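Local coordinates for Sqt1 (PDB 4ZOY), which probably acts as a dedicated chaperone that captures a newly made ribosomal protein, Rpl10 (uL16), during its translation, using a WD40 beta-propeller, at residues Asn80-Ile85 / Ala126-Lys131; Ile21-His24 / Ile30-Thr33; Phe104-Gly109 / Met114-Val119. All coordinates share one frame; numbering follows the deposited sequence.

Contact 1 (Asn80-Ile85 / Ala126-Lys131); sequences NPIFEI and ALAQFK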
loop_
_atom_site.group_PDB
_atom_site.type_symbol
_atom_site.label_atom_id
_atom_site.label_comp_id
_atom_site.label_asym_id
_atom_site.label_seq_id
_atom_site.Cartn_x
_atom_site.Cartn_y
_atom_site.Cartn_z
ATOM N N ASN A 80 -16.406 -18.630 2.652
ATOM C CA ASN A 80 -16.921 -18.443 4.002
ATOM C C ASN A 80 -15.821 -17.985 4.950
ATOM O O ASN A 80 -14.762 -18.603 5.017
ATOM C CB ASN A 80 -17.564 -19.734 4.516
ATOM C CG ASN A 80 -18.701 -20.205 3.631
ATOM O OD1 ASN A 80 -19.742 -19.557 3.545
ATOM N ND2 ASN A 80 -18.507 -21.338 2.967
ATOM N N PRO A 81 -16.073 -16.895 5.686
ATOM C CA PRO A 81 -15.025 -16.350 6.559
ATOM C C PRO A 81 -14.627 -17.294 7.680
ATOM O O PRO A 81 -15.446 -18.080 8.165
ATOM C CB PRO A 81 -15.662 -15.085 7.137
ATOM C CG PRO A 81 -16.787 -14.755 6.227
ATOM C CD PRO A 81 -17.286 -16.067 5.698
ATOM N N ILE A 82 -13.369 -17.216 8.092
ATOM C CA ILE A 82 -12.913 -17.989 9.240
ATOM C C ILE A 82 -12.829 -17.128 10.496
ATOM O O ILE A 82 -12.604 -17.639 11.593
ATOM C CB ILE A 82 -11.552 -18.647 8.969
ATOM C CG1 ILE A 82 -10.457 -17.588 8.842
ATOM C CG2 ILE A 82 -11.618 -19.524 7.719
ATOM C CD1 ILE A 82 -9.109 -18.172 8.541
ATOM N N PHE A 83 -13.020 -15.822 10.337
ATOM C CA PHE A 83 -13.017 -14.903 11.472
ATOM C C PHE A 83 -13.734 -13.620 11.102
ATOM O O PHE A 83 -13.740 -13.222 9.937
ATOM C CB PHE A 83 -11.587 -14.592 11.933
ATOM C CG PHE A 83 -11.519 -13.841 13.236
ATOM C CD1 PHE A 83 -11.900 -14.451 14.424
ATOM C CD2 PHE A 83 -11.064 -12.528 13.278
ATOM C CE1 PHE A 83 -11.833 -13.768 15.627
ATOM C CE2 PHE A 83 -10.992 -11.838 14.478
ATOM C CZ PHE A 83 -11.381 -12.461 15.657
ATOM N N GLU A 84 -14.341 -12.979 12.096
ATOM C CA GLU A 84 -15.018 -11.707 11.895
ATOM C C GLU A 84 -14.379 -10.635 12.758
ATOM O O GLU A 84 -14.106 -10.856 13.941
ATOM C CB GLU A 84 -16.512 -11.820 12.215
ATOM C CG GLU A 84 -17.266 -12.734 11.269
ATOM C CD GLU A 84 -18.772 -12.656 11.450
ATOM O OE1 GLU A 84 -19.266 -11.613 11.924
ATOM O OE2 GLU A 84 -19.455 -13.636 11.093
ATOM N N ILE A 85 -14.134 -9.474 12.163
ATOM C CA ILE A 85 -13.548 -8.363 12.886
ATOM C C ILE A 85 -14.624 -7.360 13.268
ATOM O O ILE A 85 -15.124 -6.617 12.424
ATOM C CB ILE A 85 -12.457 -7.657 12.051
ATOM C CG1 ILE A 85 -11.375 -8.654 11.636
ATOM C CG2 ILE A 85 -11.864 -6.490 12.840
ATOM C CD1 ILE A 85 -10.415 -8.093 10.586
ATOM N N ALA A 126 -6.840 -27.520 11.760
ATOM C CA ALA A 126 -7.532 -26.789 10.683
ATOM C C ALA A 126 -7.232 -25.294 10.714
ATOM O O ALA A 126 -8.057 -24.464 10.301
ATOM C CB ALA A 126 -9.020 -27.026 10.754
ATOM N N LEU A 127 -6.057 -24.975 11.255
ATOM C CA LEU A 127 -5.402 -23.679 11.065
ATOM C C LEU A 127 -6.107 -22.480 11.738
ATOM O O LEU A 127 -6.902 -22.622 12.670
ATOM C CB LEU A 127 -5.257 -23.384 9.559
ATOM C CG LEU A 127 -3.839 -23.534 9.031
ATOM C CD1 LEU A 127 -3.673 -24.964 8.657
ATOM C CD2 LEU A 127 -3.698 -22.761 7.760
ATOM N N ALA A 128 -5.837 -21.316 11.152
ATOM C CA ALA A 128 -6.007 -19.976 11.709
ATOM C C ALA A 128 -6.960 -19.763 12.889
ATOM O O ALA A 128 -8.165 -19.982 12.792
ATOM C CB ALA A 128 -6.399 -19.033 10.580
ATOM N N GLN A 129 -6.380 -19.280 13.987
ATOM C CA GLN A 129 -7.109 -18.779 15.146
ATOM C C GLN A 129 -6.742 -17.314 15.394
ATOM O O GLN A 129 -5.595 -16.907 15.190
ATOM C CB GLN A 129 -6.805 -19.623 16.382
ATOM C CG GLN A 129 -7.489 -20.982 16.395
ATOM C CD GLN A 129 -8.899 -20.908 16.946
ATOM O OE1 GLN A 129 -9.097 -20.778 18.156
ATOM N NE2 GLN A 129 -9.887 -20.977 16.063
ATOM N N PHE A 130 -7.720 -16.527 15.832
ATOM C CA PHE A 130 -7.533 -15.094 16.028
ATOM C C PHE A 130 -8.081 -14.669 17.382
ATOM O O PHE A 130 -9.217 -14.997 17.731
ATOM C CB PHE A 130 -8.216 -14.304 14.903
ATOM C CG PHE A 130 -7.743 -14.687 13.532
ATOM C CD1 PHE A 130 -8.297 -15.776 12.875
ATOM C CD2 PHE A 130 -6.729 -13.977 12.907
ATOM C CE1 PHE A 130 -7.853 -16.143 11.623
ATOM C CE2 PHE A 130 -6.283 -14.340 11.653
ATOM C CZ PHE A 130 -6.841 -15.425 11.012
ATOM N N LYS A 131 -7.278 -13.937 18.142
ATOM C CA LYS A 131 -7.692 -13.509 19.471
ATOM C C LYS A 131 -7.463 -12.022 19.699
ATOM O O LYS A 131 -6.331 -11.547 19.639
ATOM C CB LYS A 131 -6.952 -14.313 20.540
ATOM C CG LYS A 131 -7.306 -13.907 21.960
ATOM C CD LYS A 131 -6.586 -14.772 22.979
ATOM C CE LYS A 131 -6.815 -14.256 24.391
ATOM N NZ LYS A 131 -8.255 -13.970 24.640
#

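Contact 2 (Ile21-His24 / Ile30-Thr33); sequences IAQH and IVAT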
loop_
_atom_site.group_PDB
_atom_site.type_symbol
_atom_site.label_atom_id
_atom_site.label_comp_id
_atom_site.label_asym_id
_atom_site.label_seq_id
_atom_site.Cartn_x
_atom_site.Cartn_y
_atom_site.Cartn_z
ATOM N N ILE A 21 -7.377 -4.382 2.576
ATOM C CA ILE A 21 -7.064 -5.795 2.477
ATOM C C ILE A 21 -5.630 -6.033 2.934
ATOM O O ILE A 21 -4.740 -5.211 2.679
ATOM C CB ILE A 21 -7.286 -6.318 1.038
ATOM C CG1 ILE A 21 -6.951 -7.806 0.918
ATOM C CG2 ILE A 21 -6.512 -5.476 0.010
ATOM C CD1 ILE A 21 -7.473 -8.454 -0.387
ATOM N N ALA A 22 -5.427 -7.138 3.643
ATOM C CA ALA A 22 -4.094 -7.539 4.064
ATOM C C ALA A 22 -3.923 -9.030 3.855
ATOM O O ALA A 22 -4.898 -9.787 3.883
ATOM C CB ALA A 22 -3.858 -7.170 5.510
ATOM N N GLN A 23 -2.681 -9.444 3.638
ATOM C CA GLN A 23 -2.351 -10.822 3.338
ATOM C C GLN A 23 -1.293 -11.297 4.315
ATOM O O GLN A 23 -0.371 -10.552 4.646
ATOM C CB GLN A 23 -1.854 -10.939 1.899
ATOM C CG GLN A 23 -1.580 -12.353 1.429
ATOM C CD GLN A 23 -1.365 -12.388 -0.061
ATOM O OE1 GLN A 23 -0.727 -11.498 -0.619
ATOM N NE2 GLN A 23 -1.949 -13.378 -0.725
ATOM N N HIS A 24 -1.438 -12.517 4.808
ATOM C CA HIS A 24 -0.456 -13.073 5.732
ATOM C C HIS A 24 0.886 -13.257 5.012
ATOM O O HIS A 24 0.921 -13.749 3.888
ATOM C CB HIS A 24 -0.968 -14.402 6.290
ATOM C CG HIS A 24 -0.213 -14.896 7.484
ATOM N ND1 HIS A 24 1.068 -15.397 7.401
ATOM C CD2 HIS A 24 -0.570 -14.986 8.786
ATOM C CE1 HIS A 24 1.474 -15.760 8.604
ATOM N NE2 HIS A 24 0.497 -15.532 9.461
ATOM N N ILE A 30 -4.300 -16.776 3.504
ATOM C CA ILE A 30 -4.961 -16.101 4.604
ATOM C C ILE A 30 -4.999 -14.610 4.320
ATOM O O ILE A 30 -3.964 -13.945 4.282
ATOM C CB ILE A 30 -4.263 -16.378 5.943
ATOM C CG1 ILE A 30 -4.247 -17.885 6.216
ATOM C CG2 ILE A 30 -4.946 -15.621 7.076
ATOM C CD1 ILE A 30 -3.625 -18.258 7.537
ATOM N N VAL A 31 -6.205 -14.101 4.098
ATOM C CA VAL A 31 -6.419 -12.723 3.688
ATOM C C VAL A 31 -7.511 -12.085 4.538
ATOM O O VAL A 31 -8.545 -12.704 4.783
ATOM C CB VAL A 31 -6.804 -12.650 2.200
ATOM C CG1 VAL A 31 -7.155 -11.243 1.801
ATOM C CG2 VAL A 31 -5.676 -13.190 1.330
ATOM N N ALA A 32 -7.268 -10.860 4.997
ATOM C CA ALA A 32 -8.250 -10.086 5.742
ATOM C C ALA A 32 -8.786 -8.942 4.892
ATOM O O ALA A 32 -8.033 -8.290 4.171
ATOM C CB ALA A 32 -7.641 -9.547 7.029
ATOM N N THR A 33 -10.092 -8.693 4.982
ATOM C CA THR A 33 -10.719 -7.616 4.231
ATOM C C THR A 33 -11.535 -6.752 5.177
ATOM O O THR A 33 -12.026 -7.230 6.184
ATOM C CB THR A 33 -11.607 -8.158 3.082
ATOM O OG1 THR A 33 -12.620 -9.017 3.621
ATOM C CG2 THR A 33 -10.763 -8.951 2.099
#

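Contact 3 (Phe104-Gly109 / Met114-Val119); sequences FLVSGG and MRVYAV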
loop_
_atom_site.group_PDB
_atom_site.type_symbol
_atom_site.label_atom_id
_atom_site.label_comp_id
_atom_site.label_asym_id
_atom_site.label_seq_id
_atom_site.Cartn_x
_atom_site.Cartn_y
_atom_site.Cartn_z
ATOM N N PHE A 104 0.488 -10.909 14.371
ATOM C CA PHE A 104 -0.664 -10.098 14.698
ATOM C C PHE A 104 -1.385 -9.668 13.440
ATOM O O PHE A 104 -0.777 -9.515 12.383
ATOM C CB PHE A 104 -0.268 -8.853 15.492
ATOM C CG PHE A 104 0.436 -9.156 16.777
ATOM C CD1 PHE A 104 -0.284 -9.346 17.944
ATOM C CD2 PHE A 104 1.817 -9.241 16.816
ATOM C CE1 PHE A 104 0.363 -9.625 19.133
ATOM C CE2 PHE A 104 2.476 -9.517 18.003
ATOM C CZ PHE A 104 1.744 -9.710 19.165
ATOM N N LEU A 105 -2.692 -9.502 13.582
ATOM C CA LEU A 105 -3.534 -8.861 12.585
ATOM C C LEU A 105 -4.048 -7.583 13.208
ATOM O O LEU A 105 -4.582 -7.600 14.319
ATOM C CB LEU A 105 -4.699 -9.771 12.177
ATOM C CG LEU A 105 -5.779 -9.151 11.289
ATOM C CD1 LEU A 105 -5.206 -8.715 9.946
ATOM C CD2 LEU A 105 -6.922 -10.144 11.093
ATOM N N VAL A 106 -3.898 -6.470 12.506
ATOM C CA VAL A 106 -4.272 -5.185 13.050
ATOM C C VAL A 106 -5.265 -4.489 12.131
ATOM O O VAL A 106 -5.052 -4.411 10.917
ATOM C CB VAL A 106 -3.029 -4.289 13.258
ATOM C CG1 VAL A 106 -3.404 -3.040 14.005
ATOM C CG2 VAL A 106 -1.928 -5.057 14.012
ATOM N N SER A 107 -6.365 -4.015 12.707
ATOM C CA SER A 107 -7.342 -3.260 11.933
ATOM C C SER A 107 -7.364 -1.799 12.372
ATOM O O SER A 107 -7.167 -1.485 13.546
ATOM C CB SER A 107 -8.734 -3.892 12.059
ATOM O OG SER A 107 -9.136 -3.939 13.420
ATOM N N GLY A 108 -7.597 -0.904 11.420
ATOM C CA GLY A 108 -7.581 0.517 11.691
ATOM C C GLY A 108 -8.774 1.182 11.063
ATOM O O GLY A 108 -9.061 0.960 9.891
ATOM N N GLY A 109 -9.487 1.988 11.838
ATOM C CA GLY A 109 -10.731 2.538 11.343
ATOM C C GLY A 109 -10.804 4.039 11.170
ATOM O O GLY A 109 -9.952 4.795 11.647
ATOM N N MET A 114 -7.457 1.383 16.586
ATOM C CA MET A 114 -6.533 0.365 16.133
ATOM C C MET A 114 -6.757 -0.886 16.972
ATOM O O MET A 114 -6.485 -0.895 18.172
ATOM C CB MET A 114 -5.080 0.846 16.245
ATOM C CG MET A 114 -4.083 -0.167 15.735
ATOM S SD MET A 114 -2.337 0.306 15.896
ATOM C CE MET A 114 -2.112 0.175 17.681
ATOM N N ARG A 115 -7.281 -1.938 16.352
ATOM C CA ARG A 115 -7.558 -3.172 17.079
ATOM C C ARG A 115 -6.524 -4.220 16.742
ATOM O O ARG A 115 -6.245 -4.486 15.569
ATOM C CB ARG A 115 -8.970 -3.679 16.776
ATOM C CG ARG A 115 -10.027 -2.718 17.286
ATOM C CD ARG A 115 -11.447 -3.172 16.984
ATOM N NE ARG A 115 -11.774 -4.469 17.563
ATOM C CZ ARG A 115 -12.218 -4.646 18.804
ATOM N NH1 ARG A 115 -12.366 -3.605 19.611
ATOM N NH2 ARG A 115 -12.506 -5.867 19.236
ATOM N N VAL A 116 -5.948 -4.807 17.788
ATOM C CA VAL A 116 -4.862 -5.762 17.651
ATOM C C VAL A 116 -5.300 -7.184 18.002
ATOM O O VAL A 116 -5.796 -7.442 19.107
ATOM C CB VAL A 116 -3.666 -5.369 18.548
ATOM C CG1 VAL A 116 -2.565 -6.411 18.461
ATOM C CG2 VAL A 116 -3.153 -3.975 18.179
ATOM N N TYR A 117 -5.110 -8.097 17.056
ATOM C CA TYR A 117 -5.464 -9.501 17.218
ATOM C C TYR A 117 -4.236 -10.383 17.118
ATOM O O TYR A 117 -3.440 -10.242 16.185
ATOM C CB TYR A 117 -6.479 -9.938 16.150
ATOM C CG TYR A 117 -7.796 -9.190 16.178
ATOM C CD1 TYR A 117 -7.934 -7.951 15.559
ATOM C CD2 TYR A 117 -8.909 -9.731 16.806
ATOM C CE1 TYR A 117 -9.130 -7.266 15.579
ATOM C CE2 TYR A 117 -10.110 -9.052 16.835
ATOM C CZ TYR A 117 -10.219 -7.824 16.224
ATOM O OH TYR A 117 -11.418 -7.152 16.256
ATOM N N ALA A 118 -4.079 -11.300 18.066
ATOM C CA ALA A 118 -3.032 -12.301 17.961
ATOM C C ALA A 118 -3.455 -13.370 16.962
ATOM O O ALA A 118 -4.616 -13.780 16.938
ATOM C CB ALA A 118 -2.737 -12.918 19.324
ATOM N N VAL A 119 -2.514 -13.810 16.135
ATOM C CA VAL A 119 -2.801 -14.788 15.096
ATOM C C VAL A 119 -2.028 -16.076 15.332
ATOM O O VAL A 119 -0.831 -16.041 15.609
ATOM C CB VAL A 119 -2.443 -14.248 13.696
ATOM C CG1 VAL A 119 -2.827 -15.253 12.615
ATOM C CG2 VAL A 119 -3.118 -12.905 13.452
#

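Contact 1 (Asn80-Ile85 / Ala126-Lys131)
With chi1 at -170° the Phe83 CG lies opposite its backbone N, laying a ring face against Phe130 CB, while Ile82 carries CG1 between its own N and carbonyl carbon (chi1 67°), and the extended chain beyond it takes CD1 to Ala128 and the same phenylalanine. Ile82 and Phe83 form a classic beta bulge against Val49 of strand 45-51, consistent with both side chains pointing to segment 126-131.

The main element is a CH-pi contact: Phe130 CB stands directly over the centre of the Phe83 ring, 3.5 Å from its centroid. The two rings themselves scarcely overlap. Their planes are inclined by 27°, but they are slid apart, with centroids separated by 5.1 Å. Phe83 CB also packs obliquely on the other ring, 3.6 Å from Phe130 CD1. Ile82 CD1 reaches the edge of that ring, 3.9 Å from Phe130 CE1, and presses on Ala128 CB at 3.5 Å, a tight fit for two methyl groups. Of the polar atoms of the two segments, Phe130 O comes close to the Phe83 ring, 3.6 Å from Phe83 CE1.

Val49 also lies against Ile82 and Phe130, and Tyr117 meets the Phe83 ring at a steep angle, so the aromatic pair continues into the apolar filling between two adjacent four-stranded sheets of the propeller. Here the outermost strands of those sheets, 83-85 and 129-136, come together through side chains and not through backbone pairing. The chemistry is almost wholly that of carbon: the two segments are held by shape and dispersion, without hydrogen bonds between them.

Contact 2 (Ile21-His24 / Ile30-Thr33)
Ile21 and Val31 lie diagonally across an antiparallel hairpin, on the face they share with Gln23 and Thr33. The Ile21 side chain starts with CB 3.8 Å from Ala32 O. Its CG1, placed anti to the backbone N (chi1 180°), comes nearer to that carbonyl oxygen and also meets Val31 CG1 at 3.6 Å. At the tip, CD1 lies equally close to Val31 CG1 and looser, 4.2 Å, against Thr33 CG2.

The backbones are locked by the hydrogen-bonded pair Ala22 and Ala32, with Ala22 N to Ala32 O at 2.9 Å and Ala32 N to Ala22 O at 2.8 Å. A third bond, His24 N to Ile30 O at 2.9 Å, is nearly straight at 169° and ties the hairpin just beyond the last strand pair. Beside it His24 CB packs on Ile30 CB.

Thr33 OG1 bonds His14 NE2, consistent with the His-Ser/Thr link of WD40 blades. These are the first two strands of a blade: Ile21 and Thr33 rest on strand 468-473 of one neighbouring sheet, whereas Ala22 and Ala32 lie against Phe97 of strand 92-97 in the other.

Contact 3 (Phe104-Gly109 / Met114-Val119)
Leu105 with Tyr117 and Ser107 with Arg115 form the hydrogen-bonded pairs of this antiparallel hairpin. Each pair is joined twice, by bonds of similar length such as Leu105 N to Tyr117 O at 2.8 Å and Ser107 N to Arg115 O at 2.9 Å. Non-hydrogen-bonded positions between and beyond these pairs add CA-H...O contacts, such as Val106 CA to Arg115 O at 3.3 Å.

Apolar packing is closest on the face of Phe104, Val106, Val116 and Met114. The fit is very tight where Val106 CG1 meets Met114 CG at 3.4 Å, and Phe104 CD1 approaches Val116 CG1 at 3.8 Å. At the end of the hairpin Val119 CG2 closes on Leu105 CB at 3.7 Å.

Polar groups gather round the tyrosine: the backbone Leu105 O and the hydroxyl Ser107 OG lie in the ring plane at its edge. Arg115 NE donates to Tyr117 OH at 3.0 Å, with the oxygen lying in the guanidinium plane. A bend at chi3 (59°) turns NE toward this hydroxyl, and a weak bond from Arg115 NH2 joins it. Arg115 NH1 pairs with Glu135, while Ser107 OG bonds His88 NE2, the counterpart of the bond between Thr33 and His14. A phenylalanine in place of Tyr117 would probably leave Arg115 NE without its acceptor and the guanidinium less firmly fixed in rotation.

The two strands are the middle pair of their four-stranded sheet, flanked by 92-97 and 129-136. Leu105, Ser107 and Tyr117 cover Ile85 of strand 83-85 in the preceding blade; Phe104, Val106 and Val116 lie on Leu171 of strand 166-171 in the following one.

In the fold
The three contacts describe two adjoining blades of a propeller with eight four-stranded sheets. Contact 2 builds the inner part of one blade and contact 3 the middle of the next, their centres about 11 Å apart; they meet directly at Ala32 CB and Leu105 CD1, 3.9 Å apart. Contact 1 joins the outer edges of the same blades, with its centre about 23 Å from that of the chain against about 13 Å for contact 2. It touches contact 3 through a probable backbone hydrogen bond between Lys131 O and Ala118 N (2.8 Å), and contact 2 through Ala128 CB and Ile30 CD1 (4.2 Å). Apolar packing thus continues from the inner strands to the propeller's outer edge.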